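Local coordinates for protein dermonecrotic toxin (Pasteurella multocida, PDB 2EBF) that acts on host cells as a potent mitogenic toxin that induces bone resorption and is associated with the severe progressive form of atrophic rhinitis in pigs, at residues 49-54 with 123-128; 156-161 with 169-174; 214-219 with 297-302; 379-384 with 529-534; 612-617 with 634-639. All blocks are in the same frame, centred on the assembly; numbering follows the deposited sequence.

Contact 1. Residues 49-54 with 123-128; sequences EGVWTP and TQLEKA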
# COMPACT_ATOMS: atom_id res chain seq x y z
N GLU A 49 26.38 -2.78 15.85
CA GLU A 49 27.37 -3.05 16.91
C GLU A 49 27.31 -4.47 17.46
O GLU A 49 28.31 -4.97 17.99
CB GLU A 49 27.25 -2.04 18.06
CG GLU A 49 27.57 -0.61 17.67
CD GLU A 49 26.33 0.21 17.33
OE1 GLU A 49 26.34 1.43 17.62
OE2 GLU A 49 25.34 -0.35 16.79
N GLY A 50 26.15 -5.11 17.35
CA GLY A 50 25.99 -6.46 17.86
C GLY A 50 25.93 -7.55 16.81
O GLY A 50 25.52 -8.68 17.10
N VAL A 51 26.32 -7.21 15.58
CA VAL A 51 26.29 -8.15 14.48
C VAL A 51 27.72 -8.38 14.02
O VAL A 51 28.43 -7.43 13.72
CB VAL A 51 25.44 -7.61 13.29
CG1 VAL A 51 25.45 -8.59 12.12
CG2 VAL A 51 24.01 -7.32 13.72
N TRP A 52 28.14 -9.65 13.98
CA TRP A 52 29.48 -10.03 13.56
C TRP A 52 29.79 -9.50 12.18
O TRP A 52 28.92 -9.44 11.31
CB TRP A 52 29.62 -11.55 13.50
CG TRP A 52 29.70 -12.28 14.81
CD1 TRP A 52 30.04 -11.78 16.04
CD2 TRP A 52 29.47 -13.68 14.99
NE1 TRP A 52 30.01 -12.79 16.98
CE2 TRP A 52 29.66 -13.96 16.36
CE3 TRP A 52 29.10 -14.72 14.13
CZ2 TRP A 52 29.51 -15.24 16.89
CZ3 TRP A 52 28.95 -16.00 14.65
CH2 TRP A 52 29.15 -16.24 16.03
N THR A 53 31.05 -9.11 11.99
CA THR A 53 31.57 -8.78 10.67
C THR A 53 31.99 -10.07 9.96
O THR A 53 32.10 -11.10 10.63
CB THR A 53 32.81 -7.88 10.78
OG1 THR A 53 33.80 -8.54 11.58
CG2 THR A 53 32.43 -6.53 11.41
N PRO A 54 32.19 -10.04 8.63
CA PRO A 54 32.62 -11.24 7.89
C PRO A 54 33.89 -11.91 8.41
O PRO A 54 33.96 -13.14 8.44
CB PRO A 54 32.84 -10.71 6.46
CG PRO A 54 31.95 -9.55 6.35
CD PRO A 54 32.00 -8.90 7.72
N THR A 123 20.38 -14.86 15.11
CA THR A 123 19.83 -14.25 16.33
C THR A 123 20.30 -12.79 16.46
O THR A 123 19.52 -11.91 16.85
CB THR A 123 20.19 -15.08 17.57
OG1 THR A 123 19.68 -16.40 17.41
CG2 THR A 123 19.58 -14.48 18.83
N GLN A 124 21.56 -12.52 16.11
CA GLN A 124 22.09 -11.14 16.12
C GLN A 124 21.30 -10.22 15.22
O GLN A 124 21.04 -9.06 15.57
CB GLN A 124 23.56 -11.09 15.70
CG GLN A 124 24.52 -11.74 16.70
CD GLN A 124 25.93 -11.89 16.17
OE1 GLN A 124 26.82 -12.36 16.90
NE2 GLN A 124 26.16 -11.49 14.92
N LEU A 125 20.96 -10.71 14.03
CA LEU A 125 20.21 -9.93 13.06
C LEU A 125 18.81 -9.68 13.59
O LEU A 125 18.29 -8.58 13.47
CB LEU A 125 20.14 -10.65 11.71
CG LEU A 125 21.48 -10.90 10.99
CD1 LEU A 125 21.29 -12.00 9.95
CD2 LEU A 125 21.99 -9.62 10.35
N GLU A 126 18.21 -10.70 14.18
CA GLU A 126 16.87 -10.53 14.77
C GLU A 126 16.86 -9.45 15.85
O GLU A 126 15.96 -8.60 15.88
CB GLU A 126 16.36 -11.85 15.33
CG GLU A 126 16.02 -12.90 14.31
CD GLU A 126 15.69 -14.22 14.98
OE1 GLU A 126 15.70 -14.27 16.23
OE2 GLU A 126 15.42 -15.21 14.27
N LYS A 127 17.87 -9.47 16.71
CA LYS A 127 17.99 -8.50 17.79
C LYS A 127 18.33 -7.09 17.30
O LYS A 127 17.94 -6.12 17.94
CB LYS A 127 19.01 -8.97 18.84
CG LYS A 127 18.61 -10.25 19.56
CD LYS A 127 19.31 -10.39 20.92
CE LYS A 127 20.77 -10.77 20.79
NZ LYS A 127 21.44 -10.87 22.13
N ALA A 128 19.05 -6.98 16.18
CA ALA A 128 19.38 -5.68 15.61
C ALA A 128 18.17 -5.00 14.98
O ALA A 128 18.12 -3.76 14.89
CB ALA A 128 20.51 -5.82 14.58
O HOH W 1 22.42 -7.69 17.46
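Within the Membrane Localization Domain, Val51 and Trp52 of the loop entering helix 54-60 close over Gln124, Leu125 and Ala128 on one side of helix 115-129. The two methyls of Val51 divide the work. CG1, anti to the backbone N (chi1 178°), meets Leu125 CD2 at 4.0 Å, while CG2 rests on Ala128 CB at 3.9 Å and lies as near to the carbonyl oxygen of Gln124.

Gln124 reaches out from the helix, extended beyond CG, and slips between the loop backbone and the indole. Its CG lies 3.2 Å from Gly50 O. Farther out, its amide stands over one face of the Trp52 ring, displaced toward the rim, with the two planes almost perpendicular (89°).

In the helical bundle of this domain, the contact pins the chain that precedes the first short helix onto a later one. Helix 70-84 adds Leu79 and His83 beside Val51, and His83 NE2 is also hydrogen-bonded to Trp52 O. Leu125 also touches Met95, Leu98 and Met99 of helix 88-108. Trp52 lies against Ala117 and Glu120 as well, a turn or two earlier on helix 115-129. The C-terminal residue, Leu746, touches both Trp52 and Gln124. A water bridges the backbones: it donates to Gln124 O at 2.7 Å and, weakly, to Gly50 O at 3.3 Å.

Contact 2. Residues 156-161 with 169-174; sequences LRTAMN and ESTADL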
# COMPACT_ATOMS: atom_id res chain seq x y z
N LEU A 156 8.46 -4.27 8.26
CA LEU A 156 9.23 -3.61 9.33
C LEU A 156 9.37 -2.11 9.08
O LEU A 156 9.31 -1.31 10.00
CB LEU A 156 10.61 -4.26 9.55
CG LEU A 156 11.44 -3.66 10.68
CD1 LEU A 156 10.74 -3.84 12.04
CD2 LEU A 156 12.77 -4.33 10.72
N ARG A 157 9.55 -1.73 7.82
CA ARG A 157 9.59 -0.33 7.43
C ARG A 157 8.32 0.37 7.83
O ARG A 157 8.36 1.44 8.45
CB ARG A 157 9.81 -0.20 5.92
CG ARG A 157 9.59 1.18 5.37
CD ARG A 157 9.33 1.12 3.87
NE ARG A 157 10.41 0.44 3.17
CZ ARG A 157 10.26 -0.23 2.03
NH1 ARG A 157 9.07 -0.35 1.45
NH2 ARG A 157 11.32 -0.81 1.47
N THR A 158 7.18 -0.24 7.51
CA THR A 158 5.86 0.30 7.83
C THR A 158 5.65 0.40 9.35
O THR A 158 5.16 1.41 9.87
CB THR A 158 4.75 -0.57 7.16
OG1 THR A 158 5.01 -0.68 5.75
CG2 THR A 158 3.35 0.02 7.39
N ALA A 159 6.04 -0.67 10.06
CA ALA A 159 5.90 -0.72 11.51
C ALA A 159 6.69 0.41 12.18
O ALA A 159 6.19 1.07 13.07
CB ALA A 159 6.37 -2.07 12.05
N MET A 160 7.92 0.63 11.72
CA MET A 160 8.78 1.66 12.32
C MET A 160 8.23 3.05 12.05
O MET A 160 8.23 3.90 12.94
CB MET A 160 10.23 1.54 11.82
CG MET A 160 10.97 0.32 12.40
SD MET A 160 12.72 0.26 11.99
CE MET A 160 12.68 0.17 10.20
N ASN A 161 7.76 3.27 10.83
CA ASN A 161 7.09 4.54 10.50
C ASN A 161 5.82 4.76 11.32
O ASN A 161 5.55 5.88 11.77
CB ASN A 161 6.80 4.62 9.01
CG ASN A 161 8.04 4.95 8.21
OD1 ASN A 161 8.99 5.49 8.75
ND2 ASN A 161 8.03 4.64 6.92
N GLU A 169 -2.15 4.04 11.00
CA GLU A 169 -2.28 2.66 11.45
C GLU A 169 -2.58 1.76 10.25
O GLU A 169 -3.63 1.88 9.62
CB GLU A 169 -3.37 2.55 12.55
CG GLU A 169 -3.97 1.17 12.76
CD GLU A 169 -5.06 1.15 13.84
OE1 GLU A 169 -5.25 2.18 14.53
OE2 GLU A 169 -5.74 0.11 14.01
N SER A 170 -1.64 0.87 9.93
CA SER A 170 -1.76 0.04 8.73
C SER A 170 -1.04 -1.29 8.85
O SER A 170 -1.33 -2.22 8.12
CB SER A 170 -1.27 0.79 7.49
OG SER A 170 0.06 1.23 7.67
N THR A 171 -0.08 -1.39 9.77
CA THR A 171 0.80 -2.57 9.83
C THR A 171 0.04 -3.87 10.09
O THR A 171 0.25 -4.87 9.40
CB THR A 171 1.94 -2.38 10.87
OG1 THR A 171 2.69 -1.21 10.54
CG2 THR A 171 2.89 -3.58 10.88
N ALA A 172 -0.84 -3.88 11.08
CA ALA A 172 -1.56 -5.10 11.42
C ALA A 172 -2.33 -5.64 10.21
O ALA A 172 -2.27 -6.83 9.88
CB ALA A 172 -2.51 -4.86 12.61
N ASP A 173 -3.07 -4.75 9.55
CA ASP A 173 -3.88 -5.15 8.41
C ASP A 173 -3.02 -5.54 7.20
O ASP A 173 -3.40 -6.41 6.43
CB ASP A 173 -4.88 -4.06 8.05
CG ASP A 173 -6.04 -3.98 9.03
OD1 ASP A 173 -6.46 -5.03 9.57
OD2 ASP A 173 -6.52 -2.86 9.25
N LEU A 174 -1.87 -4.88 7.02
CA LEU A 174 -0.96 -5.28 5.93
C LEU A 174 -0.35 -6.67 6.21
O LEU A 174 -0.13 -7.46 5.28
CB LEU A 174 0.11 -4.21 5.65
CG LEU A 174 -0.36 -3.01 4.81
CD1 LEU A 174 0.48 -1.76 5.08
CD2 LEU A 174 -0.38 -3.32 3.31
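Thr158 and Thr171 lie alongside each other, pointing opposite ways, where the end of one helix meets the start of the next, and the packing is tightest around the methyl of the first and the hydroxyl of the second. In Thr158 a chi1 of -54° places OG1 beside the backbone N and turns the methyl CG2 anti to it. This CG2 lies 3.4 Å from Thr171 OG1 and 3.5 Å from Ser170 OG, with Leu174 CD1 a little farther off at 4.1 Å. Thr171 OG1 also sits 3.4 Å from Ala159 CA, and the Thr171 methyl CG2 touches Ala159 CB at 4.0 Å. The small side chain of Ala159 is consistent with the close backbone approach here, with Ala159 CA and Thr171 CA 5.7 Å apart.

This is a helix-loop-helix: helix 151-164 turns through a short loop into helix 171-180. No hydrogen bond joins the two segments, and each hydroxyl is bonded to a residue near its segment. Thr158 OG1 bonds to Phe154 O and Ser170 OG to Ser168 O. Glu162 OE1, near the end of the first helix, is hydrogen-bonded to Ser170 N and Thr171 OG1, so one carboxylate oxygen holds the start of the second.

The looser side carries Glu169, exposed to solvent, whose CB points away from helix 151-164. By contrast Leu174 is closed in by Phe154, Leu155 and, from helix 312-333, Met326 and Met330.

Contact 3. Residues 214-219 with 297-302; sequences DKIQTN and QEVQGD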
# COMPACT_ATOMS: atom_id res chain seq x y z
N ASP A 214 5.78 -35.47 -17.61
CA ASP A 214 5.56 -36.90 -17.81
C ASP A 214 5.22 -37.59 -16.49
O ASP A 214 4.79 -38.74 -16.47
CB ASP A 214 6.79 -37.55 -18.44
CG ASP A 214 7.17 -36.90 -19.76
OD1 ASP A 214 6.28 -36.32 -20.43
OD2 ASP A 214 8.35 -36.97 -20.13
N LYS A 215 5.42 -36.86 -15.39
CA LYS A 215 5.14 -37.38 -14.06
C LYS A 215 3.66 -37.29 -13.69
O LYS A 215 3.20 -37.95 -12.76
CB LYS A 215 5.98 -36.66 -13.01
CG LYS A 215 7.32 -37.33 -12.68
CD LYS A 215 8.41 -37.00 -13.70
CE LYS A 215 9.80 -37.18 -13.09
NZ LYS A 215 10.88 -37.10 -14.13
N ILE A 216 2.91 -36.46 -14.43
CA ILE A 216 1.49 -36.24 -14.13
C ILE A 216 0.60 -37.38 -14.65
O ILE A 216 0.98 -38.10 -15.57
CB ILE A 216 0.98 -34.86 -14.65
CG1 ILE A 216 1.07 -34.77 -16.17
CG2 ILE A 216 1.75 -33.72 -13.97
CD1 ILE A 216 0.23 -33.67 -16.78
N GLN A 217 -0.57 -37.52 -14.03
CA GLN A 217 -1.49 -38.63 -14.29
C GLN A 217 -2.05 -38.68 -15.71
O GLN A 217 -2.10 -39.75 -16.32
CB GLN A 217 -2.63 -38.60 -13.26
CG GLN A 217 -3.45 -39.88 -13.19
CD GLN A 217 -4.28 -39.98 -11.93
OE1 GLN A 217 -3.88 -39.50 -10.86
NE2 GLN A 217 -5.45 -40.60 -12.04
N THR A 218 -2.46 -37.52 -16.23
CA THR A 218 -3.12 -37.44 -17.54
C THR A 218 -2.14 -37.60 -18.70
O THR A 218 -1.12 -36.90 -18.77
CB THR A 218 -3.93 -36.12 -17.68
OG1 THR A 218 -4.79 -35.96 -16.55
CG2 THR A 218 -4.78 -36.13 -18.96
N ASN A 219 -2.46 -38.52 -19.60
CA ASN A 219 -1.70 -38.70 -20.83
C ASN A 219 -2.34 -37.89 -21.95
O ASN A 219 -3.12 -38.42 -22.75
CB ASN A 219 -1.63 -40.18 -21.22
CG ASN A 219 -0.76 -41.00 -20.29
OD1 ASN A 219 0.32 -40.56 -19.88
ND2 ASN A 219 -1.23 -42.19 -19.95
N GLN A 297 -1.21 -26.71 -14.78
CA GLN A 297 -1.99 -26.76 -13.54
C GLN A 297 -1.91 -28.13 -12.88
O GLN A 297 -1.99 -28.23 -11.65
CB GLN A 297 -3.44 -26.35 -13.80
CG GLN A 297 -3.59 -24.87 -14.16
CD GLN A 297 -5.03 -24.46 -14.40
OE1 GLN A 297 -5.61 -23.72 -13.60
NE2 GLN A 297 -5.61 -24.95 -15.49
N GLU A 298 -1.75 -29.19 -13.68
CA GLU A 298 -1.55 -30.53 -13.12
C GLU A 298 -0.18 -30.66 -12.48
O GLU A 298 -0.06 -31.20 -11.37
CB GLU A 298 -1.78 -31.63 -14.15
CG GLU A 298 -3.26 -31.92 -14.35
CD GLU A 298 -3.55 -33.28 -14.98
OE1 GLU A 298 -2.67 -34.17 -14.97
OE2 GLU A 298 -4.69 -33.44 -15.47
N VAL A 299 0.85 -30.15 -13.16
CA VAL A 299 2.20 -30.09 -12.59
C VAL A 299 2.21 -29.30 -11.28
O VAL A 299 2.86 -29.70 -10.31
CB VAL A 299 3.23 -29.50 -13.59
CG1 VAL A 299 4.57 -29.22 -12.90
CG2 VAL A 299 3.45 -30.45 -14.75
N GLN A 300 1.47 -28.19 -11.26
CA GLN A 300 1.36 -27.31 -10.09
C GLN A 300 0.87 -28.05 -8.85
O GLN A 300 1.39 -27.84 -7.75
CB GLN A 300 0.44 -26.13 -10.42
CG GLN A 300 0.15 -25.20 -9.26
CD GLN A 300 -1.05 -24.32 -9.50
OE1 GLN A 300 -1.66 -23.82 -8.55
NE2 GLN A 300 -1.40 -24.12 -10.76
N GLY A 301 -0.14 -28.90 -9.03
CA GLY A 301 -0.69 -29.69 -7.94
C GLY A 301 -1.28 -28.87 -6.81
O GLY A 301 -2.06 -27.94 -7.04
N ASP A 302 -0.88 -29.20 -5.59
CA ASP A 302 -1.39 -28.57 -4.37
C ASP A 302 -0.67 -27.26 -4.05
O ASP A 302 -1.04 -26.55 -3.10
CB ASP A 302 -1.29 -29.54 -3.19
CG ASP A 302 0.15 -29.95 -2.87
OD1 ASP A 302 0.97 -30.07 -3.81
OD2 ASP A 302 0.46 -30.16 -1.68
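Ile216 and Val299 bring their backbones within 6.4 Å (CA to CA), the first in an extended conformation (psi 157°) within an irregular loop, the second in the last turn of helix 288-300. Ile216 spreads its two branches along that turn. CG2 meets Val299 CG2 at 3.8 Å, and CD1 reaches over to Glu298, 3.5 Å from OE1 and 3.9 Å from CB. The Ile216 side chain runs crosswise to that of Glu298, so the ethyl branch lies against the carboxylate oxygen OE1.

Both segments belong to the C2 domain of the toxin, and the contact fastens the long loop between strand 205-207 and helix 234-248 to the surface of helix 288-300. Its polar part is a hydrogen bond from Thr218 OG1 to Glu298 OE2, 2.7 Å long, received on the syn lone pair of the carboxylate. An extended chain beyond CG carries Glu298 out to the loop. The same oxygen has a second, weak hydrogen bond with Tyr220 OH. Val299 also touches Val212, Phe213 and Phe309, and Asn234 touches Ile216.

Contact 4. Residues 379-384 with 529-534; sequences SKSIDF and TVVDSD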
# COMPACT_ATOMS: atom_id res chain seq x y z
N SER A 379 -25.35 -9.55 -18.85
CA SER A 379 -25.77 -9.44 -20.24
C SER A 379 -27.08 -8.66 -20.38
O SER A 379 -27.26 -7.92 -21.35
CB SER A 379 -25.84 -10.82 -20.91
OG SER A 379 -26.83 -11.63 -20.30
N LYS A 380 -27.98 -8.79 -19.40
CA LYS A 380 -29.24 -8.04 -19.38
C LYS A 380 -29.02 -6.53 -19.32
O LYS A 380 -29.72 -5.76 -19.99
CB LYS A 380 -30.14 -8.45 -18.20
CG LYS A 380 -30.72 -9.85 -18.31
CD LYS A 380 -32.19 -9.90 -17.88
CE LYS A 380 -33.15 -9.70 -19.06
NZ LYS A 380 -33.56 -8.27 -19.28
N SER A 381 -28.06 -6.11 -18.49
CA SER A 381 -27.68 -4.69 -18.39
C SER A 381 -27.05 -4.19 -19.68
O SER A 381 -27.41 -3.11 -20.17
CB SER A 381 -26.72 -4.46 -17.21
OG SER A 381 -27.40 -4.59 -15.96
N ILE A 382 -26.12 -4.97 -20.23
CA ILE A 382 -25.46 -4.60 -21.48
C ILE A 382 -26.48 -4.46 -22.62
O ILE A 382 -26.44 -3.50 -23.39
CB ILE A 382 -24.31 -5.58 -21.86
CG1 ILE A 382 -23.18 -5.52 -20.81
CG2 ILE A 382 -23.79 -5.25 -23.26
CD1 ILE A 382 -22.16 -6.67 -20.89
N ASP A 383 -27.39 -5.42 -22.73
CA ASP A 383 -28.45 -5.38 -23.75
C ASP A 383 -29.35 -4.15 -23.62
O ASP A 383 -29.69 -3.52 -24.62
CB ASP A 383 -29.27 -6.67 -23.76
CG ASP A 383 -28.50 -7.85 -24.33
OD1 ASP A 383 -27.65 -7.65 -25.23
OD2 ASP A 383 -28.75 -8.98 -23.89
N PHE A 384 -29.74 -3.82 -22.38
CA PHE A 384 -30.52 -2.61 -22.11
C PHE A 384 -29.78 -1.35 -22.58
O PHE A 384 -30.36 -0.47 -23.22
CB PHE A 384 -30.84 -2.48 -20.62
CG PHE A 384 -31.57 -1.21 -20.27
CD1 PHE A 384 -30.86 -0.07 -19.91
CD2 PHE A 384 -32.96 -1.16 -20.33
CE1 PHE A 384 -31.53 1.11 -19.62
CE2 PHE A 384 -33.63 0.02 -20.02
CZ PHE A 384 -32.92 1.15 -19.68
N THR A 529 -26.57 0.70 -10.90
CA THR A 529 -27.87 0.21 -11.37
C THR A 529 -27.82 -1.25 -11.81
O THR A 529 -26.74 -1.82 -11.98
CB THR A 529 -28.43 1.06 -12.54
OG1 THR A 529 -27.59 0.92 -13.69
CG2 THR A 529 -28.56 2.52 -12.16
N VAL A 530 -29.00 -1.83 -11.99
CA VAL A 530 -29.15 -3.20 -12.48
C VAL A 530 -30.37 -3.26 -13.39
O VAL A 530 -31.29 -2.45 -13.25
CB VAL A 530 -29.37 -4.23 -11.32
CG1 VAL A 530 -28.09 -4.52 -10.57
CG2 VAL A 530 -30.47 -3.77 -10.35
N VAL A 531 -30.38 -4.23 -14.29
CA VAL A 531 -31.55 -4.46 -15.13
C VAL A 531 -32.20 -5.80 -14.76
O VAL A 531 -31.56 -6.85 -14.82
CB VAL A 531 -31.20 -4.38 -16.65
CG1 VAL A 531 -32.44 -4.60 -17.53
CG2 VAL A 531 -30.57 -3.02 -16.97
N ASP A 532 -33.47 -5.72 -14.32
CA ASP A 532 -34.35 -6.86 -14.00
C ASP A 532 -34.40 -7.97 -15.05
O ASP A 532 -33.98 -7.79 -16.19
CB ASP A 532 -35.80 -6.37 -13.85
CG ASP A 532 -36.25 -6.28 -12.41
OD1 ASP A 532 -35.73 -7.03 -11.56
OD2 ASP A 532 -37.16 -5.47 -12.13
N SER A 533 -34.96 -9.11 -14.64
CA SER A 533 -35.40 -10.15 -15.56
C SER A 533 -36.60 -9.64 -16.36
O SER A 533 -36.82 -10.07 -17.49
CB SER A 533 -35.77 -11.42 -14.79
OG SER A 533 -36.76 -11.17 -13.81
N ASP A 534 -37.36 -8.72 -15.76
CA ASP A 534 -38.47 -8.05 -16.42
C ASP A 534 -37.97 -6.97 -17.39
O ASP A 534 -38.76 -6.41 -18.15
CB ASP A 534 -39.40 -7.38 -15.39
CG ASP A 534 -39.89 -8.35 -14.33
OD1 ASP A 534 -40.78 -9.17 -14.63
OD2 ASP A 534 -39.38 -8.27 -13.18
O HOH W 2 -28.18 -6.35 -14.13
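With CG1 anti to the backbone N (chi1 -179°) and CG2 beside it, Val531 sets both methyls against helix 379-387: CG1 meets Lys380 O at 3.8 Å and CG2 meets Ser381 CA at 3.6 Å. Phe384, its CG likewise anti to N, brings its CB to 3.7 Å from Val531 CG2, and its ring stands obliquely to that methyl.

The setting is an alpha/beta fold of the C2 domain, a helix packed on a mixed six-stranded sheet. Helix 379-387 follows strand 372-376, which runs parallel to neighbouring strand 528-531. The helix segment 379-384 passes nearly at right angles (93°) over strand 529-531, at 7.2 Å between axes. Trp537 of the edge strand 537-539 touches Val531 and meets the Phe384 ring, extending the apolar patch.

Polar bonds flank it. A water bonds to Ser381 OG at 2.7 Å and accepts from Val531 N at 3.1 Å, tying the helix to the strand backbone. Lys380 is bent at chi2, chi3 and chi4, which lays CD against Ser533 CA. Its ammonium NZ donates to Asp532 O at 3.2 Å, approaching in the carbonyl plane with a C=O...N angle of 159°.

Contact 5. Residues 612-617 with 634-639; sequences DVKMNS and AARLKD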
# COMPACT_ATOMS: atom_id res chain seq x y z
N ASP A 612 0.59 44.30 27.32
CA ASP A 612 -0.29 44.25 28.48
C ASP A 612 0.53 44.27 29.77
O ASP A 612 1.45 43.47 29.95
CB ASP A 612 -1.20 43.02 28.43
CG ASP A 612 -2.24 43.02 29.53
OD1 ASP A 612 -2.05 42.30 30.52
OD2 ASP A 612 -3.22 43.80 29.43
N VAL A 613 0.20 45.20 30.67
CA VAL A 613 0.94 45.36 31.93
C VAL A 613 0.88 44.08 32.78
O VAL A 613 1.89 43.62 33.30
CB VAL A 613 0.42 46.57 32.75
CG1 VAL A 613 1.01 46.57 34.17
CG2 VAL A 613 0.73 47.87 32.03
N LYS A 614 -0.32 43.52 32.90
CA LYS A 614 -0.49 42.32 33.70
C LYS A 614 0.25 41.11 33.11
O LYS A 614 0.88 40.35 33.84
CB LYS A 614 -1.97 42.07 33.99
CG LYS A 614 -2.51 43.07 35.01
CD LYS A 614 -4.02 43.08 35.14
CE LYS A 614 -4.43 44.08 36.22
NZ LYS A 614 -5.91 44.14 36.46
N MET A 615 0.20 40.96 31.78
CA MET A 615 0.99 39.93 31.08
C MET A 615 2.48 40.07 31.32
O MET A 615 3.18 39.07 31.49
CB MET A 615 0.79 39.98 29.58
CG MET A 615 -0.39 39.21 29.09
SD MET A 615 -0.42 37.47 29.58
CE MET A 615 -1.96 37.14 28.76
N ASN A 616 2.96 41.30 31.30
CA ASN A 616 4.37 41.53 31.55
C ASN A 616 4.77 41.26 32.99
O ASN A 616 5.89 40.81 33.24
CB ASN A 616 4.78 42.92 31.07
CG ASN A 616 4.97 42.96 29.58
OD1 ASN A 616 6.07 42.72 29.08
ND2 ASN A 616 3.89 43.19 28.84
N SER A 617 3.86 41.51 33.92
CA SER A 617 4.08 41.15 35.33
C SER A 617 4.30 39.65 35.51
O SER A 617 4.95 39.22 36.45
CB SER A 617 2.90 41.57 36.19
OG SER A 617 2.86 42.98 36.34
N ALA A 634 -3.34 32.22 30.78
CA ALA A 634 -4.67 31.92 30.25
C ALA A 634 -5.76 32.79 30.91
O ALA A 634 -6.69 33.24 30.24
CB ALA A 634 -4.99 30.43 30.38
N ALA A 635 -5.62 33.03 32.20
CA ALA A 635 -6.59 33.85 32.95
C ALA A 635 -6.58 35.31 32.46
O ALA A 635 -7.64 35.92 32.28
CB ALA A 635 -6.28 33.77 34.44
N ARG A 636 -5.39 35.85 32.23
CA ARG A 636 -5.28 37.22 31.71
C ARG A 636 -5.82 37.31 30.28
O ARG A 636 -6.54 38.25 29.95
CB ARG A 636 -3.84 37.75 31.81
CG ARG A 636 -3.66 39.22 31.39
CD ARG A 636 -4.67 40.18 32.05
NE ARG A 636 -4.61 41.51 31.47
CZ ARG A 636 -5.60 42.41 31.52
NH1 ARG A 636 -6.73 42.13 32.15
NH2 ARG A 636 -5.44 43.59 30.94
N LEU A 637 -5.49 36.34 29.43
CA LEU A 637 -6.04 36.31 28.07
C LEU A 637 -7.57 36.36 28.07
O LEU A 637 -8.17 37.04 27.25
CB LEU A 637 -5.56 35.07 27.31
CG LEU A 637 -4.10 34.99 26.86
CD1 LEU A 637 -3.81 33.61 26.26
CD2 LEU A 637 -3.76 36.12 25.85
N LYS A 638 -8.18 35.64 29.01
CA LYS A 638 -9.63 35.63 29.19
C LYS A 638 -10.13 37.02 29.57
O LYS A 638 -11.04 37.54 28.92
CB LYS A 638 -10.01 34.62 30.28
CG LYS A 638 -11.51 34.41 30.44
CD LYS A 638 -11.80 33.56 31.66
CE LYS A 638 -13.29 33.36 31.88
NZ LYS A 638 -13.52 32.90 33.29
N ASP A 639 -9.52 37.60 30.60
CA ASP A 639 -9.87 38.96 31.03
C ASP A 639 -9.66 40.01 29.94
O ASP A 639 -10.33 41.04 29.95
CB ASP A 639 -9.09 39.35 32.30
CG ASP A 639 -9.50 38.53 33.51
OD1 ASP A 639 -10.44 37.72 33.41
OD2 ASP A 639 -8.86 38.70 34.57
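Asp612 and Arg636 join two short helices that run antiparallel, their axes 10.1 Å apart at the closest. Asp612 is the N-cap of helix 613-617, and its carboxylate serves both helices. Arg636 grips it side-on, NE donating to OD1 at 2.8 Å and NH2 to OD2 at 2.7 Å. Both bonds are nearly straight (165°) and arrive on the syn side, although the two flat groups are turned 32° from each other. On its anti side, OD1 also receives Met615 N at 2.9 Å, the capping bond.

Two residues on, Lys614 lies square across Arg636 and lays its aliphatic CD over the centre of one guanidinium face, with CB 3.7 Å from NE. Met615 comes next; its chain bends at chi2 (-56°) so that CE fits between Arg636 CB and Leu637 CD2, 3.6 Å from each. Leu637 leads on to Phe671 of strand 660-673, so helix 629-639 packs onto the antiparallel sheet of the C3 domain. Asn616 folds back within its own segment, ND2 donating to Asp612 O at 2.7 Å.

Clamped by three N-H groups, the carboxylate should have little freedom to rotate and probably stays ionised. Its charge would also ease the closeness of Lys614 NZ to Arg636 NH1, 4.8 Å apart.

Overall arrangement
The five contacts follow one another along the chain without interlacing. Contacts 1 and 2 are neighbours, their centres 23 Å and their nearest atoms about 7 Å apart. Contacts 3 and 4 both lie in the C2 domain, yet their centres are 41 Å apart. Contact 5 stands alone in the C3 region, 85 Å from contact 3 and 46 Å from contact 2, centre to centre. Between its segments in sequence lie the Cys620-Cys626 disulfide and the phosphonate-binding residues Gly624 to Ser628, in the region that carries the thiol protease-like catalytic triad. Glucose units of the bound glycans lie about 10 Å from the Val299 side chain, about 12 Å from that of Leu125 and about 14 Å from that of Ala159.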